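Local coordinates for protein BvnE (Penicillium brevicompactum, PDB 6U9I) that acts as a semipinacolase, probably directing a stereoselective semipinacol rearrangement in the assembly of fungal brevianamides, at residues 106-118 with 134-148. Residues are numbered along the deposited sequence; the frame is centred on the assembly and turned at random. Where two conformers were deposited one is given.
Sequences EAACGLYENEYMV and EFADSDYCVKFAERQ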
ATOM      1  N   GLU A 106      -6.396 -15.072 -15.888  1.00 30.13           N
ATOM      2  CA  GLU A 106      -6.180 -15.370 -17.297  1.00 28.05           C
ATOM      3  C   GLU A 106      -7.270 -14.672 -18.089  1.00 27.56           C
ATOM      4  O   GLU A 106      -8.462 -14.878 -17.834  1.00 28.90           O
ATOM      5  CB  GLU A 106      -6.183 -16.885 -17.541  1.00 30.26           C
ATOM      6  CG  GLU A 106      -4.932 -17.577 -17.003  1.00 32.90           C
ATOM      7  CD  GLU A 106      -5.120 -19.065 -16.723  1.00 33.80           C
ATOM      8  OE1 GLU A 106      -6.137 -19.641 -17.165  1.00 37.74           O
ATOM      9  OE2 GLU A 106      -4.245 -19.660 -16.052  1.00 39.45           O
ATOM     10  N   ALA A 107      -6.862 -13.817 -19.015  1.00 28.38           N
ATOM     11  CA  ALA A 107      -7.778 -13.023 -19.816  1.00 29.44           C
ATOM     12  C   ALA A 107      -7.544 -13.327 -21.294  1.00 33.69           C
ATOM     13  O   ALA A 107      -6.650 -14.095 -21.654  1.00 36.28           O
ATOM     14  CB  ALA A 107      -7.599 -11.536 -19.503  1.00 33.47           C
ATOM     15  N   ALA A 108      -8.367 -12.725 -22.160  1.00 36.43           N
ATOM     16  CA  ALA A 108      -8.194 -12.942 -23.593  1.00 36.25           C
ATOM     17  C   ALA A 108      -6.834 -12.437 -24.058  1.00 39.67           C
ATOM     18  O   ALA A 108      -6.161 -13.094 -24.861  1.00 47.00           O
ATOM     19  CB  ALA A 108      -9.321 -12.264 -24.374  1.00 36.57           C
ATOM     20  N   CYS A 109      -6.395 -11.287 -23.544  1.00 40.09           N
ATOM     21  CA  CYS A 109      -5.107 -10.721 -23.929  1.00 40.12           C
ATOM     22  C   CYS A 109      -3.925 -11.403 -23.255  1.00 36.08           C
ATOM     23  O   CYS A 109      -2.786 -10.973 -23.463  1.00 45.07           O
ATOM     24  CB  CYS A 109      -5.067  -9.218 -23.622  1.00 45.95           C
ATOM     25  SG  CYS A 109      -4.950  -8.801 -21.856  1.00 47.51           S
ATOM     26  N   GLY A 110      -4.153 -12.449 -22.460  1.00 36.59           N
ATOM     27  CA  GLY A 110      -3.082 -13.141 -21.772  1.00 32.17           C
ATOM     28  C   GLY A 110      -3.221 -13.027 -20.262  1.00 30.55           C
ATOM     29  O   GLY A 110      -4.330 -12.893 -19.732  1.00 35.51           O
ATOM     30  N   LEU A 111      -2.081 -13.066 -19.580  1.00 33.22           N
ATOM     31  CA  LEU A 111      -2.066 -13.072 -18.123  1.00 30.47           C
ATOM     32  C   LEU A 111      -2.348 -11.691 -17.548  1.00 32.28           C
ATOM     33  O   LEU A 111      -1.930 -10.667 -18.098  1.00 28.50           O
ATOM     34  CB  LEU A 111      -0.720 -13.569 -17.607  1.00 33.29           C
ATOM     35  CG  LEU A 111      -0.391 -15.017 -17.955  1.00 36.75           C
ATOM     36  CD1 LEU A 111       0.868 -15.453 -17.244  1.00 30.10           C
ATOM     37  CD2 LEU A 111      -1.562 -15.915 -17.586  1.00 33.25           C
ATOM     38  N   TYR A 112      -3.062 -11.675 -16.428  1.00 28.10           N
ATOM     39  CA  TYR A 112      -3.239 -10.486 -15.603  1.00 22.87           C
ATOM     40  C   TYR A 112      -2.515 -10.741 -14.289  1.00 27.78           C
ATOM     41  O   TYR A 112      -2.869 -11.675 -13.563  1.00 23.86           O
ATOM     42  CB  TYR A 112      -4.720 -10.205 -15.363  1.00 23.78           C
ATOM     43  CG  TYR A 112      -4.979  -9.088 -14.377  1.00 30.01           C
ATOM     44  CD1 TYR A 112      -4.910  -7.759 -14.773  1.00 30.01           C
ATOM     45  CD2 TYR A 112      -5.298  -9.363 -13.052  1.00 34.96           C
ATOM     46  CE1 TYR A 112      -5.154  -6.727 -13.881  1.00 34.47           C
ATOM     47  CE2 TYR A 112      -5.541  -8.340 -12.149  1.00 31.17           C
ATOM     48  CZ  TYR A 112      -5.461  -7.025 -12.567  1.00 31.08           C
ATOM     49  OH  TYR A 112      -5.702  -6.002 -11.674  1.00 39.52           O
ATOM     50  N   GLU A 113      -1.476  -9.951 -14.003  1.00 22.16           N
ATOM     51  CA  GLU A 113      -0.629 -10.194 -12.826  1.00 23.66           C
ATOM     52  C   GLU A 113      -0.356  -8.852 -12.151  1.00 29.79           C
ATOM     53  O   GLU A 113       0.628  -8.177 -12.472  1.00 26.31           O
ATOM     54  CB  GLU A 113       0.670 -10.891 -13.214  1.00 25.42           C
ATOM     55  CG  GLU A 113       0.488 -12.247 -13.867  1.00 29.52           C
ATOM     56  CD  GLU A 113       1.778 -12.752 -14.475  1.00 39.47           C
ATOM     57  OE1 GLU A 113       2.241 -12.156 -15.476  1.00 37.52           O
ATOM     58  OE2 GLU A 113       2.337 -13.724 -13.934  1.00 33.26           O
ATOM     59  N   ASN A 114      -1.210  -8.479 -11.205  1.00 19.29           N
ATOM     60  CA  ASN A 114      -1.115  -7.173 -10.568  1.00 20.81           C
ATOM     61  C   ASN A 114      -0.652  -7.323  -9.123  1.00 18.70           C
ATOM     62  O   ASN A 114      -0.496  -8.430  -8.594  1.00 17.89           O
ATOM     63  CB  ASN A 114      -2.460  -6.433 -10.641  1.00 21.53           C
ATOM     64  CG  ASN A 114      -2.308  -4.916 -10.823  1.00 26.75           C
ATOM     65  OD1 ASN A 114      -1.309  -4.322 -10.425  1.00 24.11           O
ATOM     66  ND2 ASN A 114      -3.317  -4.287 -11.420  1.00 24.98           N
ATOM     67  N   GLU A 115      -0.420  -6.175  -8.493  1.00 15.31           N
ATOM     68  CA  GLU A 115       0.112  -6.090  -7.141  1.00 12.90           C
ATOM     69  C   GLU A 115      -0.558  -4.918  -6.444  1.00 15.65           C
ATOM     70  O   GLU A 115      -0.745  -3.859  -7.053  1.00 15.51           O
ATOM     71  CB  GLU A 115       1.638  -5.899  -7.159  1.00 15.30           C
ATOM     72  CG  GLU A 115       2.288  -5.797  -5.780  1.00 15.28           C
ATOM     73  CD  GLU A 115       3.781  -5.508  -5.861  1.00 19.00           C
ATOM     74  OE1 GLU A 115       4.371  -5.073  -4.843  1.00 17.55           O
ATOM     75  OE2 GLU A 115       4.373  -5.720  -6.947  1.00 20.33           O
ATOM     76  N   TYR A 116      -0.931  -5.104  -5.177  1.00 13.53           N
ATOM     77  CA  TYR A 116      -1.703  -4.088  -4.471  1.00 14.00           C
ATOM     78  C   TYR A 116      -1.246  -3.969  -3.030  1.00 15.67           C
ATOM     79  O   TYR A 116      -0.770  -4.934  -2.429  1.00 13.94           O
ATOM     80  CB  TYR A 116      -3.207  -4.387  -4.430  1.00 17.54           C
ATOM     81  CG  TYR A 116      -3.766  -5.030  -5.664  1.00 19.24           C
ATOM     82  CD1 TYR A 116      -3.551  -6.385  -5.912  1.00 21.79           C
ATOM     83  CD2 TYR A 116      -4.517  -4.300  -6.576  1.00 31.08           C
ATOM     84  CE1 TYR A 116      -4.054  -6.984  -7.028  1.00 26.76           C
ATOM     85  CE2 TYR A 116      -5.028  -4.906  -7.718  1.00 25.24           C
ATOM     86  CZ  TYR A 116      -4.794  -6.242  -7.930  1.00 24.30           C
ATOM     87  OH  TYR A 116      -5.294  -6.885  -9.050  1.00 34.88           O
ATOM     88  N   MET A 117      -1.457  -2.784  -2.469  1.00 12.59           N
ATOM     89  CA  MET A 117      -1.512  -2.593  -1.025  1.00 12.90           C
ATOM     90  C   MET A 117      -2.956  -2.259  -0.680  1.00 15.13           C
ATOM     91  O   MET A 117      -3.492  -1.247  -1.148  1.00 14.91           O
ATOM     92  CB  MET A 117      -0.557  -1.485  -0.572  1.00 16.10           C
ATOM     93  CG  MET A 117      -0.240  -1.487   0.915  1.00 20.73           C
ATOM     94  SD  MET A 117       0.776  -2.896   1.433  1.00 21.50           S
ATOM     95  CE  MET A 117       2.304  -2.599   0.558  1.00 21.83           C
ATOM     96  N   VAL A 118      -3.592  -3.107   0.126  1.00 13.01           N
ATOM     97  CA  VAL A 118      -5.004  -2.974   0.468  0.66 12.84           C
ATOM     98  C   VAL A 118      -5.130  -2.611   1.942  1.00 14.59           C
ATOM     99  O   VAL A 118      -4.398  -3.139   2.788  1.00 15.17           O
ATOM    100  CB  VAL A 118      -5.754  -4.283   0.134  0.66 15.39           C
ATOM    101  CG1 VAL A 118      -7.109  -4.349   0.812  0.66 19.03           C
ATOM    102  CG2 VAL A 118      -5.888  -4.425  -1.385  0.66 12.57           C
ATOM    103  N   GLU A 134      -7.918   0.129  -2.194  1.00 15.54           N
ATOM    104  CA  GLU A 134      -7.157  -0.796  -3.032  0.51 16.29           C
ATOM    105  C   GLU A 134      -6.133   0.016  -3.818  1.00 16.14           C
ATOM    106  O   GLU A 134      -6.449   0.592  -4.864  1.00 16.57           O
ATOM    107  CB  GLU A 134      -8.080  -1.593  -3.948  0.51 16.18           C
ATOM    108  CG  GLU A 134      -8.939  -2.586  -3.197  0.51 19.59           C
ATOM    109  CD  GLU A 134      -9.937  -3.304  -4.081  0.51 23.41           C
ATOM    110  OE1 GLU A 134     -10.123  -2.888  -5.246  0.51 24.25           O
ATOM    111  OE2 GLU A 134     -10.542  -4.288  -3.602  0.51 26.49           O
ATOM    112  N   PHE A 135      -4.899   0.058  -3.314  1.00 15.29           N
ATOM    113  CA  PHE A 135      -3.821   0.823  -3.942  1.00 12.34           C
ATOM    114  C   PHE A 135      -3.092  -0.103  -4.916  1.00 15.65           C
ATOM    115  O   PHE A 135      -2.309  -0.959  -4.498  1.00 16.36           O
ATOM    116  CB  PHE A 135      -2.884   1.367  -2.865  1.00 15.49           C
ATOM    117  CG  PHE A 135      -1.972   2.478  -3.335  1.00 16.37           C
ATOM    118  CD1 PHE A 135      -0.920   2.212  -4.206  1.00 18.89           C
ATOM    119  CD2 PHE A 135      -2.140   3.774  -2.865  1.00 17.82           C
ATOM    120  CE1 PHE A 135      -0.064   3.231  -4.639  1.00 21.54           C
ATOM    121  CE2 PHE A 135      -1.281   4.804  -3.292  1.00 19.11           C
ATOM    122  CZ  PHE A 135      -0.256   4.534  -4.182  1.00 19.10           C
ATOM    123  N   ALA A 136      -3.344   0.073  -6.210  1.00 12.98           N
ATOM    124  CA  ALA A 136      -2.853  -0.825  -7.247  1.00 18.19           C
ATOM    125  C   ALA A 136      -1.517  -0.355  -7.820  1.00 18.11           C
ATOM    126  O   ALA A 136      -1.101   0.796  -7.651  1.00 17.34           O
ATOM    127  CB  ALA A 136      -3.879  -0.943  -8.383  1.00 18.83           C
ATOM    128  N   ASP A 137      -0.836  -1.287  -8.492  1.00 14.51           N
ATOM    129  CA  ASP A 137       0.264  -0.983  -9.410  1.00 16.24           C
ATOM    130  C   ASP A 137      -0.347  -0.258 -10.607  1.00 17.43           C
ATOM    131  O   ASP A 137      -0.934  -0.884 -11.495  1.00 19.32           O
ATOM    132  CB  ASP A 137       0.957  -2.286  -9.811  1.00 16.02           C
ATOM    133  CG  ASP A 137       2.131  -2.095 -10.781  1.00 17.15           C
ATOM    134  OD1 ASP A 137       2.266  -1.046 -11.447  1.00 18.56           O
ATOM    135  OD2 ASP A 137       2.924  -3.048 -10.901  1.00 17.04           O
ATOM    136  N   SER A 138      -0.249   1.073 -10.620  1.00 15.57           N
ATOM    137  CA  SER A 138      -1.000   1.836 -11.612  1.00 14.95           C
ATOM    138  C   SER A 138      -0.406   1.681 -13.007  1.00 18.79           C
ATOM    139  O   SER A 138      -1.142   1.667 -14.002  1.00 19.90           O
ATOM    140  CB  SER A 138      -1.037   3.309 -11.204  1.00 17.27           C
ATOM    141  OG  SER A 138       0.268   3.751 -10.849  1.00 18.49           O
ATOM    142  N   ASP A 139       0.925   1.587 -13.109  1.00 16.77           N
ATOM    143  CA  ASP A 139       1.525   1.324 -14.415  1.00 21.94           C
ATOM    144  C   ASP A 139       0.980   0.035 -15.002  1.00 24.00           C
ATOM    145  O   ASP A 139       0.641  -0.022 -16.191  1.00 25.14           O
ATOM    146  CB  ASP A 139       3.050   1.247 -14.321  1.00 19.34           C
ATOM    147  CG  ASP A 139       3.700   0.910 -15.663  1.00 27.09           C
ATOM    148  OD1 ASP A 139       3.427   1.633 -16.640  1.00 26.18           O
ATOM    149  OD2 ASP A 139       4.467  -0.078 -15.749  1.00 24.19           O
ATOM    150  N   TYR A 140       0.868  -1.009 -14.177  1.00 22.87           N
ATOM    151  CA  TYR A 140       0.329  -2.261 -14.684  1.00 22.62           C
ATOM    152  C   TYR A 140      -1.125  -2.092 -15.101  1.00 23.53           C
ATOM    153  O   TYR A 140      -1.549  -2.640 -16.125  1.00 26.37           O
ATOM    154  CB  TYR A 140       0.468  -3.375 -13.645  1.00 22.43           C
ATOM    155  CG  TYR A 140       0.198  -4.711 -14.279  1.00 22.99           C
ATOM    156  CD1 TYR A 140       1.211  -5.412 -14.904  1.00 25.67           C
ATOM    157  CD2 TYR A 140      -1.085  -5.242 -14.308  1.00 26.76           C
ATOM    158  CE1 TYR A 140       0.966  -6.623 -15.515  1.00 29.99           C
ATOM    159  CE2 TYR A 140      -1.340  -6.451 -14.911  1.00 27.60           C
ATOM    160  CZ  TYR A 140      -0.308  -7.139 -15.515  1.00 29.43           C
ATOM    161  OH  TYR A 140      -0.553  -8.345 -16.128  1.00 25.11           O
ATOM    162  N   CYS A 141      -1.889  -1.319 -14.325  1.00 21.02           N
ATOM    163  CA  CYS A 141      -3.290  -1.051 -14.641  1.00 23.70           C
ATOM    164  C   CYS A 141      -3.430  -0.415 -16.021  1.00 30.22           C
ATOM    165  O   CYS A 141      -4.277  -0.816 -16.831  1.00 26.33           O
ATOM    166  CB  CYS A 141      -3.864  -0.119 -13.576  1.00 24.35           C
ATOM    167  SG  CYS A 141      -4.377  -1.008 -12.094  1.00 25.15           S
ATOM    168  N   VAL A 142      -2.618   0.606 -16.283  1.00 25.63           N
ATOM    169  CA  VAL A 142      -2.673   1.332 -17.545  1.00 31.62           C
ATOM    170  C   VAL A 142      -2.220   0.440 -18.688  1.00 31.81           C
ATOM    171  O   VAL A 142      -2.850   0.400 -19.753  1.00 32.17           O
ATOM    172  CB  VAL A 142      -1.816   2.607 -17.452  1.00 27.99           C
ATOM    173  CG1 VAL A 142      -1.789   3.319 -18.789  1.00 32.41           C
ATOM    174  CG2 VAL A 142      -2.348   3.534 -16.359  1.00 28.26           C
ATOM    175  N   LYS A 143      -1.126  -0.293 -18.486  1.00 24.71           N
ATOM    176  CA  LYS A 143      -0.639  -1.191 -19.525  1.00 27.66           C
ATOM    177  C   LYS A 143      -1.646  -2.295 -19.816  1.00 36.86           C
ATOM    178  O   LYS A 143      -1.829  -2.685 -20.976  1.00 35.38           O
ATOM    179  CB  LYS A 143       0.709  -1.778 -19.117  1.00 26.50           C
ATOM    180  CG  LYS A 143       1.835  -0.762 -19.119  1.00 29.85           C
ATOM    181  CD  LYS A 143       3.174  -1.454 -19.124  1.00 34.44           C
ATOM    182  CE  LYS A 143       4.319  -0.477 -18.919  1.00 34.61           C
ATOM    183  NZ  LYS A 143       3.990   0.913 -19.341  1.00 33.79           N
ATOM    184  N   PHE A 144      -2.317  -2.812 -18.781  1.00 31.89           N
ATOM    185  CA  PHE A 144      -3.296  -3.864 -19.026  1.00 36.03           C
ATOM    186  C   PHE A 144      -4.506  -3.331 -19.785  1.00 39.98           C
ATOM    187  O   PHE A 144      -5.078  -4.045 -20.617  1.00 41.75           O
ATOM    188  CB  PHE A 144      -3.726  -4.521 -17.714  1.00 33.47           C
ATOM    189  CG  PHE A 144      -4.625  -5.714 -17.906  1.00 33.74           C
ATOM    190  CD1 PHE A 144      -4.092  -6.959 -18.211  1.00 40.81           C
ATOM    191  CD2 PHE A 144      -6.001  -5.587 -17.786  1.00 39.42           C
ATOM    192  CE1 PHE A 144      -4.914  -8.061 -18.393  1.00 35.69           C
ATOM    193  CE2 PHE A 144      -6.829  -6.679 -17.964  1.00 41.47           C
ATOM    194  CZ  PHE A 144      -6.287  -7.918 -18.270  1.00 39.86           C
ATOM    195  N   ALA A 145      -4.903  -2.082 -19.525  1.00 31.88           N
ATOM    196  CA  ALA A 145      -5.966  -1.475 -20.316  1.00 38.67           C
ATOM    197  C   ALA A 145      -5.565  -1.379 -21.783  1.00 45.92           C
ATOM    198  O   ALA A 145      -6.370  -1.675 -22.674  1.00 46.46           O
ATOM    199  CB  ALA A 145      -6.317  -0.095 -19.757  1.00 41.39           C
ATOM    200  N   GLU A 146      -4.317  -0.979 -22.048  1.00 41.17           N
ATOM    201  CA  GLU A 146      -3.801  -0.958 -23.416  1.00 42.86           C
ATOM    202  C   GLU A 146      -3.849  -2.345 -24.046  1.00 48.65           C
ATOM    203  O   GLU A 146      -4.343  -2.510 -25.169  1.00 53.50           O
ATOM    204  CB  GLU A 146      -2.367  -0.420 -23.426  1.00 41.85           C
ATOM    205  CG  GLU A 146      -2.209   0.994 -22.885  1.00 45.48           C
ATOM    206  CD  GLU A 146      -0.754   1.350 -22.590  1.00 52.52           C
ATOM    207  OE1 GLU A 146      -0.498   2.494 -22.155  1.00 57.36           O
ATOM    208  OE2 GLU A 146       0.131   0.488 -22.789  1.00 56.49           O
ATOM    209  N   ARG A 147      -3.327  -3.357 -23.340  1.00 42.84           N
ATOM    210  CA  ARG A 147      -3.307  -4.716 -23.882  1.00 45.38           C
ATOM    211  C   ARG A 147      -4.705  -5.225 -24.199  1.00 53.81           C
ATOM    212  O   ARG A 147      -4.884  -5.991 -25.153  1.00 50.45           O
ATOM    213  CB  ARG A 147      -2.632  -5.679 -22.905  1.00 40.35           C
ATOM    214  CG  ARG A 147      -1.149  -5.495 -22.739  1.00 39.35           C
ATOM    215  CD  ARG A 147      -0.667  -6.289 -21.538  1.00 39.25           C
ATOM    216  NE  ARG A 147      -1.065  -7.689 -21.642  1.00 38.23           N
ATOM    217  CZ  ARG A 147      -1.152  -8.522 -20.611  1.00 40.82           C
ATOM    218  NH1 ARG A 147      -0.882  -8.092 -19.383  1.00 35.50           N
ATOM    219  NH2 ARG A 147      -1.520  -9.780 -20.805  1.00 36.76           N
ATOM    220  N   GLN A 148      -5.687  -4.818 -23.411  1.00 53.54           N
ATOM    221  CA  GLN A 148      -7.050  -5.239 -23.605  1.00 53.49           C
ATOM    222  C   GLN A 148      -7.645  -4.536 -24.805  1.00 56.02           C
ATOM    223  O   GLN A 148      -8.310  -5.179 -25.604  1.00 60.50           O
ATOM    224  CB  GLN A 148      -7.903  -5.061 -22.344  1.00 50.68           C
ATOM    225  CG  GLN A 148      -7.839  -6.202 -21.340  1.00 50.32           C
ATOM    226  CD  GLN A 148      -9.138  -6.384 -20.581  1.00 64.89           C
ATOM    227  OE1 GLN A 148      -9.728  -5.405 -20.121  1.00 52.36           O
ATOM    228  NE2 GLN A 148      -9.606  -7.645 -20.463  1.00 65.77           N
TER
HETATM  229  O   HOH W   1      -1.030  -9.084 -24.309  1.00 42.78           O
HETATM  230  O   HOH W   2       1.506  -9.664 -16.890  1.00 29.07           O
HETATM  231  O   HOH W   3       2.209  -5.687 -10.983  1.00 37.67           O
HETATM  232  O   HOH W   4       4.337  -5.463  -9.675  1.00 21.68           O
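Tyr112 drives the edge of its ring into the face of Phe144, CD1 lying over the ring centre and 3.6 Å from Phe144 CD1, with the planes 73° apart. Tyr140, one helical turn earlier, turns its own edge toward the face of Tyr112 in an offset edge-to-face pair. Both helix aromatics keep CG trans to the backbone N (chi1 -167° for Tyr140, -174° for Phe144), which sends the two rings from helix 138-148 to the strand. Ala107 CB meets the edge of Phe144, and Cys109 SG reaches Phe144 CE1 obliquely at 3.5 Å. Beside this cluster the Glu113 carbonyl oxygen sits over the centre of the Tyr140 ring, while Glu113 N donates to Tyr140 OH (2.8 Å). The Asn114 amide lies alongside the Tyr140 ring, its CG near CD2, the planes well inclined to each other; its ND2 donates in plane to Tyr112 OH and to Cys141 SG (3.5 Å), and Tyr112 OH also bonds Tyr116 OH, itself tied to Ser103. At the far end of the helix Arg147, bent at chi3, grips Leu111 O end-on with NH1 and NH2, the NH2 bond being 2.9 Å; NH2 also reaches Cys109 O from above its carbonyl plane, and a water links that oxygen to Arg147 NE. In the other direction Met117 and Phe135 form a hydrogen-bonded antiparallel pair, and Asp137 N donates to Glu115 O (2.9 Å). Asp137 then N-caps the helix through OD1 to Tyr140 N, an oxygen also bound by Ser138 of the second subunit. The helix that follows the 110-122/129-136 hairpin is thus folded back along its first strand: edge-to-face aromatic packing fills the middle, the carbonyls of Cys109 and Leu111 would partly offset the positive charge of Arg147, and the cap ties this packing to the dimer interface.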